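Pectinesterase (Daucus carota, PDB 1GQ8) hydrolyses the methyl esters of galacturonate units in pectin, releasing methanol and thereby helping to remodel the plant cell wall. Local coordinates at residues 181-187 with 219-225; 131-135 with 174-178; 96-100 with 310-314. All blocks are in the same frame, centred on the assembly; numbering follows the deposited sequence. Where two conformers were deposited one is given.

Interaction 1 of 3, residues 181-187 with 219-225; sequences QKNMVTA and FPTYLGR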
# COMPACT_ATOMS: atom_id res chain seq x y z
N GLN A 181 14.18 -16.25 6.66
CA GLN A 181 12.87 -15.76 6.25
C GLN A 181 12.67 -15.70 4.73
O GLN A 181 13.64 -15.66 3.98
CB GLN A 181 12.61 -14.36 6.83
CG GLN A 181 12.54 -14.29 8.35
CD GLN A 181 11.98 -12.97 8.85
OE1 GLN A 181 12.52 -11.90 8.57
NE2 GLN A 181 10.89 -13.05 9.60
N LYS A 182 11.41 -15.70 4.31
CA LYS A 182 11.03 -15.62 2.90
C LYS A 182 10.08 -14.43 2.71
O LYS A 182 9.13 -14.28 3.48
CB LYS A 182 10.33 -16.91 2.45
CG LYS A 182 11.25 -18.12 2.32
CD LYS A 182 10.49 -19.34 1.83
CE LYS A 182 9.62 -19.94 2.93
NZ LYS A 182 10.45 -20.53 4.03
N ASN A 183 10.34 -13.60 1.70
CA ASN A 183 9.51 -12.42 1.44
C ASN A 183 8.24 -12.74 0.64
O ASN A 183 8.24 -13.63 -0.21
CB ASN A 183 10.30 -11.35 0.66
CG ASN A 183 11.50 -10.81 1.42
OD1 ASN A 183 11.46 -10.65 2.64
ND2 ASN A 183 12.57 -10.49 0.70
N MET A 184 7.16 -12.00 0.91
CA MET A 184 5.87 -12.15 0.22
C MET A 184 5.34 -10.73 -0.05
O MET A 184 5.01 -10.01 0.89
CB MET A 184 4.85 -12.88 1.11
CG MET A 184 5.27 -14.25 1.67
SD MET A 184 5.24 -15.59 0.46
CE MET A 184 6.60 -16.60 1.07
N VAL A 185 5.25 -10.33 -1.32
CA VAL A 185 4.77 -8.98 -1.64
C VAL A 185 3.33 -8.69 -1.19
O VAL A 185 3.06 -7.61 -0.66
CB VAL A 185 4.90 -8.70 -3.17
CG1 VAL A 185 4.42 -7.28 -3.51
CG2 VAL A 185 6.36 -8.87 -3.61
N THR A 186 2.42 -9.65 -1.36
CA THR A 186 1.02 -9.47 -0.97
C THR A 186 0.43 -10.62 -0.13
O THR A 186 0.93 -11.74 -0.16
CB THR A 186 0.09 -9.30 -2.20
OG1 THR A 186 0.04 -10.53 -2.94
CG2 THR A 186 0.60 -8.20 -3.12
N ALA A 187 -0.64 -10.30 0.60
CA ALA A 187 -1.39 -11.27 1.42
C ALA A 187 -2.84 -10.77 1.47
O ALA A 187 -3.27 -10.16 2.46
CB ALA A 187 -0.80 -11.36 2.83
N PHE A 219 17.56 -15.48 0.02
CA PHE A 219 16.28 -15.04 0.58
C PHE A 219 15.21 -15.00 -0.53
O PHE A 219 15.02 -13.96 -1.17
CB PHE A 219 16.42 -13.64 1.19
CG PHE A 219 17.50 -13.53 2.24
CD1 PHE A 219 17.27 -13.95 3.55
CD2 PHE A 219 18.75 -13.00 1.93
CE1 PHE A 219 18.26 -13.84 4.53
CE2 PHE A 219 19.75 -12.89 2.90
CZ PHE A 219 19.50 -13.31 4.20
N PRO A 220 14.49 -16.11 -0.75
CA PRO A 220 13.45 -16.18 -1.79
C PRO A 220 12.33 -15.15 -1.62
O PRO A 220 11.96 -14.80 -0.50
CB PRO A 220 12.92 -17.61 -1.64
CG PRO A 220 14.09 -18.36 -1.08
CD PRO A 220 14.62 -17.40 -0.05
N THR A 221 11.80 -14.66 -2.75
CA THR A 221 10.72 -13.67 -2.74
C THR A 221 9.60 -14.10 -3.70
O THR A 221 9.87 -14.51 -4.84
CB THR A 221 11.23 -12.27 -3.17
OG1 THR A 221 12.25 -11.83 -2.26
CG2 THR A 221 10.09 -11.25 -3.19
N TYR A 222 8.34 -14.01 -3.26
CA TYR A 222 7.19 -14.38 -4.08
C TYR A 222 6.19 -13.22 -4.19
O TYR A 222 6.22 -12.29 -3.38
CB TYR A 222 6.46 -15.60 -3.48
CG TYR A 222 7.32 -16.84 -3.32
CD1 TYR A 222 8.18 -16.98 -2.23
CD2 TYR A 222 7.27 -17.87 -4.26
CE1 TYR A 222 8.98 -18.13 -2.08
CE2 TYR A 222 8.06 -19.02 -4.12
CZ TYR A 222 8.91 -19.14 -3.03
OH TYR A 222 9.69 -20.27 -2.89
N LEU A 223 5.31 -13.28 -5.19
CA LEU A 223 4.30 -12.23 -5.38
C LEU A 223 3.21 -12.25 -4.30
O LEU A 223 2.56 -11.23 -4.06
CB LEU A 223 3.67 -12.34 -6.78
CG LEU A 223 4.60 -12.04 -7.97
CD1 LEU A 223 3.94 -12.47 -9.29
CD2 LEU A 223 4.94 -10.55 -8.01
N GLY A 224 3.00 -13.40 -3.64
CA GLY A 224 2.00 -13.48 -2.58
C GLY A 224 1.60 -14.88 -2.09
O GLY A 224 2.03 -15.88 -2.67
N ARG A 225 0.82 -14.93 -1.01
CA ARG A 225 0.30 -16.18 -0.43
C ARG A 225 -1.15 -15.92 0.06
O ARG A 225 -1.46 -14.82 0.53
CB ARG A 225 1.20 -16.70 0.73
CG ARG A 225 1.47 -15.74 1.90
CD ARG A 225 2.30 -16.45 2.99
NE ARG A 225 2.61 -15.59 4.14
CZ ARG A 225 3.16 -16.01 5.28
NH1 ARG A 225 3.46 -17.29 5.44
NH2 ARG A 225 3.41 -15.15 6.26
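Q181 enters through its backbone: its O lies 4.0 Å from F219 CD1, near the plane of that ring, while its OE1 bonds to G178. K182 follows, its CG 4.2 Å from P220 CD, before its amine end leads away. At N183 the parallel ladder begins: N183 N donates to P220 O (3.0 Å) and N183 O accepts from Y222 N (3.1 Å), so one residue bonds to both neighbours of its partner T221. On the face carrying the N183 and T221 side chains, N183 ND2 donates to T221 OG1 (3.3 Å). M184 and Y222 point to the opposite face; M184 CE is 3.7 Å from Y222 CD1 and M184 SD 5.2 Å from the Y222 ring centroid, an oblique Met-aromatic contact. V185 N closes the next rung on Y222 O (3.0 Å, N-H...O angle 173°), and here the chain turns a corner, matched by L223. Past it, T186 OG1 donates to L223 O (2.8 Å) and T186 O accepts from R225 N (3.3 Å). G224 is called for twice: a CB would jam against L223 O at these backbone angles (167/171) and lie 2.3 Å from T186 OG1. R225, probably a substrate-binding residue, salt-bridges the nucleophile D157. Such in-register parallel strands with matching corners are typical of successive coils of the right-handed parallel beta-helix of pectin methylesterases, here beside the active site.

Interaction 2 of 3, residues 131-135 with 174-178; sequences ILAYQ and ARRPG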
# COMPACT_ATOMS: atom_id res chain seq x y z
N ILE A 131 6.28 4.64 1.70
CA ILE A 131 5.78 3.86 2.84
C ILE A 131 6.85 2.80 3.12
O ILE A 131 7.03 1.87 2.32
CB ILE A 131 4.42 3.16 2.51
CG1 ILE A 131 3.32 4.21 2.28
CG2 ILE A 131 3.99 2.26 3.65
CD1 ILE A 131 3.39 4.91 0.94
N LEU A 132 7.56 2.94 4.25
CA LEU A 132 8.68 2.05 4.58
C LEU A 132 8.62 1.28 5.92
O LEU A 132 8.38 1.87 6.97
CB LEU A 132 9.97 2.88 4.56
CG LEU A 132 10.08 3.94 3.46
CD1 LEU A 132 11.20 4.93 3.79
CD2 LEU A 132 10.32 3.27 2.12
N ALA A 133 8.89 -0.03 5.85
CA ALA A 133 8.92 -0.91 7.03
C ALA A 133 9.43 -2.31 6.65
O ALA A 133 10.10 -2.47 5.62
CB ALA A 133 7.53 -1.01 7.66
N TYR A 134 9.15 -3.31 7.48
CA TYR A 134 9.56 -4.70 7.22
C TYR A 134 8.32 -5.61 7.11
O TYR A 134 7.71 -5.67 6.04
CB TYR A 134 10.55 -5.19 8.29
CG TYR A 134 11.97 -4.66 8.07
CD1 TYR A 134 12.32 -3.36 8.43
CD2 TYR A 134 12.92 -5.44 7.40
CE1 TYR A 134 13.59 -2.85 8.13
CE2 TYR A 134 14.18 -4.94 7.09
CZ TYR A 134 14.51 -3.64 7.46
OH TYR A 134 15.76 -3.14 7.12
N GLN A 135 7.94 -6.32 8.17
CA GLN A 135 6.74 -7.18 8.08
C GLN A 135 5.46 -6.33 8.22
O GLN A 135 5.35 -5.53 9.15
CB GLN A 135 6.75 -8.27 9.17
CG GLN A 135 5.60 -9.29 9.02
CD GLN A 135 5.64 -10.44 10.03
OE1 GLN A 135 6.65 -10.68 10.68
NE2 GLN A 135 4.53 -11.16 10.14
N ALA A 174 11.29 -5.30 -2.52
CA ALA A 174 11.47 -6.16 -1.36
C ALA A 174 12.87 -5.87 -0.81
O ALA A 174 13.78 -5.56 -1.58
CB ALA A 174 11.35 -7.63 -1.75
N ARG A 175 13.05 -5.94 0.51
CA ARG A 175 14.36 -5.68 1.11
C ARG A 175 14.89 -6.95 1.80
O ARG A 175 14.21 -7.97 1.83
CB ARG A 175 14.28 -4.48 2.08
CG ARG A 175 13.38 -4.63 3.30
CD ARG A 175 12.89 -3.26 3.86
NE ARG A 175 13.96 -2.34 4.25
CZ ARG A 175 13.78 -1.18 4.90
NH1 ARG A 175 12.56 -0.79 5.25
NH2 ARG A 175 14.82 -0.41 5.19
N ARG A 176 16.11 -6.87 2.34
CA ARG A 176 16.71 -8.03 3.00
C ARG A 176 16.09 -8.28 4.38
O ARG A 176 16.11 -7.40 5.24
CB ARG A 176 18.22 -7.81 3.15
CG ARG A 176 18.92 -8.85 4.02
CD ARG A 176 20.43 -8.70 3.98
NE ARG A 176 21.24 -8.33 2.98
CZ ARG A 176 22.38 -9.55 5.23
NH1 ARG A 176 23.22 -8.99 4.36
NH2 ARG A 176 22.87 -10.22 6.27
N PRO A 177 15.53 -9.48 4.59
CA PRO A 177 14.89 -9.87 5.85
C PRO A 177 15.84 -10.54 6.84
O PRO A 177 17.06 -10.49 6.69
CB PRO A 177 13.80 -10.81 5.39
CG PRO A 177 14.52 -11.60 4.33
CD PRO A 177 15.31 -10.53 3.57
N GLY A 178 15.26 -11.18 7.85
CA GLY A 178 16.05 -11.88 8.85
C GLY A 178 16.46 -13.27 8.39
O GLY A 178 15.89 -13.81 7.45
O HOH W 1 16.87 -4.53 4.98
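A174, at the end of strand 171-174, brings the chain to R175, whose CA-to-CB bond points toward residues 131-135. R175 has the largest covered area of any residue here, 90 Å² of the 211 Å² buried in all. Its chi1 near +60° (p) and chi3 near -60° (m) bend the chain across the Y134 ring: R175 CD lies 4.0 Å from the Y134 ring centroid and only 17° off the ring normal, a CH-pi contact. Beyond CD, the guanidinium lies flat on the tyrosine, centres 4.2 Å apart and planes 16° from parallel, which is a cation-pi stack. The guanidinium is also anchored in its own plane, since R175 NH1 donates to A133 O at 3.0 Å with an N-H...O angle of 151°. The phenol oxygen does not add a direct bond: Y134 OH is 3.5 Å from R175 NH2, but the angle is poor.

R176 contributes its backbone. R176 O stands 3.6 Å from Y134 CE2, near the ring plane, and water 1 bridges the same carbonyl to the phenol, accepting from Y134 OH at 2.8 Å and donating to R176 O at 3.0 Å. Its side chain leads away, with NE bonded to D211 O.

The R175 and Y134 side chains, the backbone carbonyls A133 O and R176 O, and a water therefore join two loops that leave strands 129-132 and 171-174, a loop-to-loop contact on the parallel beta-helix, beside Q135, the probable transition-state stabiliser, and the catalytic D136.

Interaction 3 of 3, residues 96-100 with 310-314; sequences FLARD and ATTFP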
# COMPACT_ATOMS: atom_id res chain seq x y z
N PHE A 96 -9.84 10.64 2.59
CA PHE A 96 -8.49 11.07 2.97
C PHE A 96 -7.53 11.15 1.78
O PHE A 96 -7.54 10.28 0.91
CB PHE A 96 -7.91 10.10 4.01
CG PHE A 96 -6.57 10.52 4.56
CD1 PHE A 96 -6.49 11.50 5.54
CD2 PHE A 96 -5.40 9.93 4.10
CE1 PHE A 96 -5.25 11.90 6.05
CE2 PHE A 96 -4.16 10.32 4.61
CZ PHE A 96 -4.08 11.31 5.59
N LEU A 97 -6.70 12.20 1.74
CA LEU A 97 -5.71 12.40 0.67
C LEU A 97 -4.33 12.76 1.25
O LEU A 97 -4.24 13.36 2.32
CB LEU A 97 -6.15 13.55 -0.26
CG LEU A 97 -7.53 13.55 -0.94
CD1 LEU A 97 -7.67 14.84 -1.74
CD2 LEU A 97 -7.68 12.34 -1.85
N ALA A 98 -3.26 12.38 0.55
CA ALA A 98 -1.90 12.71 1.00
C ALA A 98 -0.89 12.73 -0.16
O ALA A 98 -0.97 11.90 -1.07
CB ALA A 98 -1.44 11.70 2.06
N ARG A 99 0.04 13.70 -0.14
CA ARG A 99 1.07 13.80 -1.18
C ARG A 99 2.40 14.39 -0.67
O ARG A 99 2.42 15.18 0.29
CB ARG A 99 0.58 14.61 -2.39
CG ARG A 99 0.41 16.11 -2.19
CD ARG A 99 0.17 16.83 -3.54
NE ARG A 99 1.40 16.96 -4.33
CZ ARG A 99 1.45 17.37 -5.60
NH1 ARG A 99 0.34 17.68 -6.26
NH2 ARG A 99 2.62 17.47 -6.21
N ASP A 100 3.50 13.99 -1.30
CA ASP A 100 4.85 14.46 -0.97
C ASP A 100 5.27 14.27 0.50
O ASP A 100 5.73 15.22 1.14
CB ASP A 100 5.00 15.95 -1.36
CG ASP A 100 4.82 16.19 -2.86
OD1 ASP A 100 5.46 15.48 -3.67
OD2 ASP A 100 4.05 17.11 -3.23
N ALA A 310 -11.43 14.83 -8.82
CA ALA A 310 -11.49 15.71 -7.66
C ALA A 310 -10.38 15.56 -6.62
O ALA A 310 -10.35 16.32 -5.65
CB ALA A 310 -12.85 15.57 -6.98
N THR A 311 -9.48 14.60 -6.80
CA THR A 311 -8.38 14.41 -5.84
C THR A 311 -7.24 15.39 -6.09
O THR A 311 -6.39 15.60 -5.23
CB THR A 311 -7.76 12.99 -5.92
OG1 THR A 311 -7.13 12.82 -7.20
CG2 THR A 311 -8.82 11.90 -5.71
N THR A 312 -7.23 15.98 -7.29
CA THR A 312 -6.21 16.92 -7.76
C THR A 312 -4.92 16.21 -8.19
O THR A 312 -3.93 16.87 -8.54
CB THR A 312 -5.84 18.04 -6.71
OG1 THR A 312 -5.06 17.49 -5.64
CG2 THR A 312 -7.10 18.69 -6.15
N PHE A 313 -4.94 14.87 -8.19
CA PHE A 313 -3.77 14.06 -8.59
C PHE A 313 -3.95 13.47 -10.00
O PHE A 313 -5.06 13.44 -10.53
CB PHE A 313 -3.56 12.87 -7.63
CG PHE A 313 -3.47 13.24 -6.17
CD1 PHE A 313 -2.96 14.47 -5.76
CD2 PHE A 313 -3.86 12.32 -5.20
CE1 PHE A 313 -2.83 14.77 -4.40
CE2 PHE A 313 -3.73 12.61 -3.84
CZ PHE A 313 -3.21 13.84 -3.44
N PRO A 314 -2.86 12.98 -10.61
CA PRO A 314 -2.92 12.37 -11.96
C PRO A 314 -3.54 10.97 -11.91
O PRO A 314 -3.51 10.31 -10.87
CB PRO A 314 -1.46 12.43 -12.42
CG PRO A 314 -0.73 13.05 -11.29
CD PRO A 314 -1.76 13.34 -10.23
O HOH W 2 -2.26 18.28 -5.44
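In this right-handed parallel beta-helix, residues 310-314 of the C-terminal tail run across the outside of strand 97-99, one of the strands of the long parallel sheet. The CA atoms are too far apart for strand pairing, 7.3 Å between L97 and T311 and 8.9 Å between R99 and F313, so side chains carry the contact. L97 and R99 both point toward the tail, whereas A98 points away. L97, in an mt rotamer, places CD2 4.0 Å from T311 CG2 and CD1 3.8 Å from T311 O. F313 leaves the backbone sideways, but chi1 of -53° and chi2 of -31° bring its ring end in: CZ lies 4.3 Å from L97 CB and 3.8 Å from A98 O. The ring also meets M60 and Y127 on the flanking strands.

R99 starts with chi1 near +60° (p), and its CD comes within 3.7 Å of F313 CE1; chi3 near -60° (m) then directs the guanidinium to the neighbouring D100, where R99 NE and D100 OD2 form a 2.9 Å salt bridge. T311, also a p rotamer, closes an ST turn, its OG1 accepting from F313 N at 3.2 Å, while bonding to L308 O as well. A polar link between the segments runs through water 2, which accepts from R99 NH1 at 2.8 Å and donates to T312 OG1 at 2.9 Å.

Interactions 1 and 2 are neighbours, with centres 11 Å apart, and follow one another along the chain. They meet directly: N183 ND2 lies 3.2 Å from R175 O, a probable hydrogen bond, and F219 CD1 packs 3.7 Å from P177 CG. Interaction 1 touches the catalytic site, the R225 side chain being about 3 Å from that of D157; interaction 2 lies near it, A133 about 7 Å from D136, side chain to side chain. A cacodylate ion, probably from crystallisation, sits about 4 Å from the A187 side chain, nearest atoms. Interaction 3 lies on the opposite side of the chain's centre, about 30 Å and 26 Å, centre to centre, from interactions 1 and 2, away from the annotated sites.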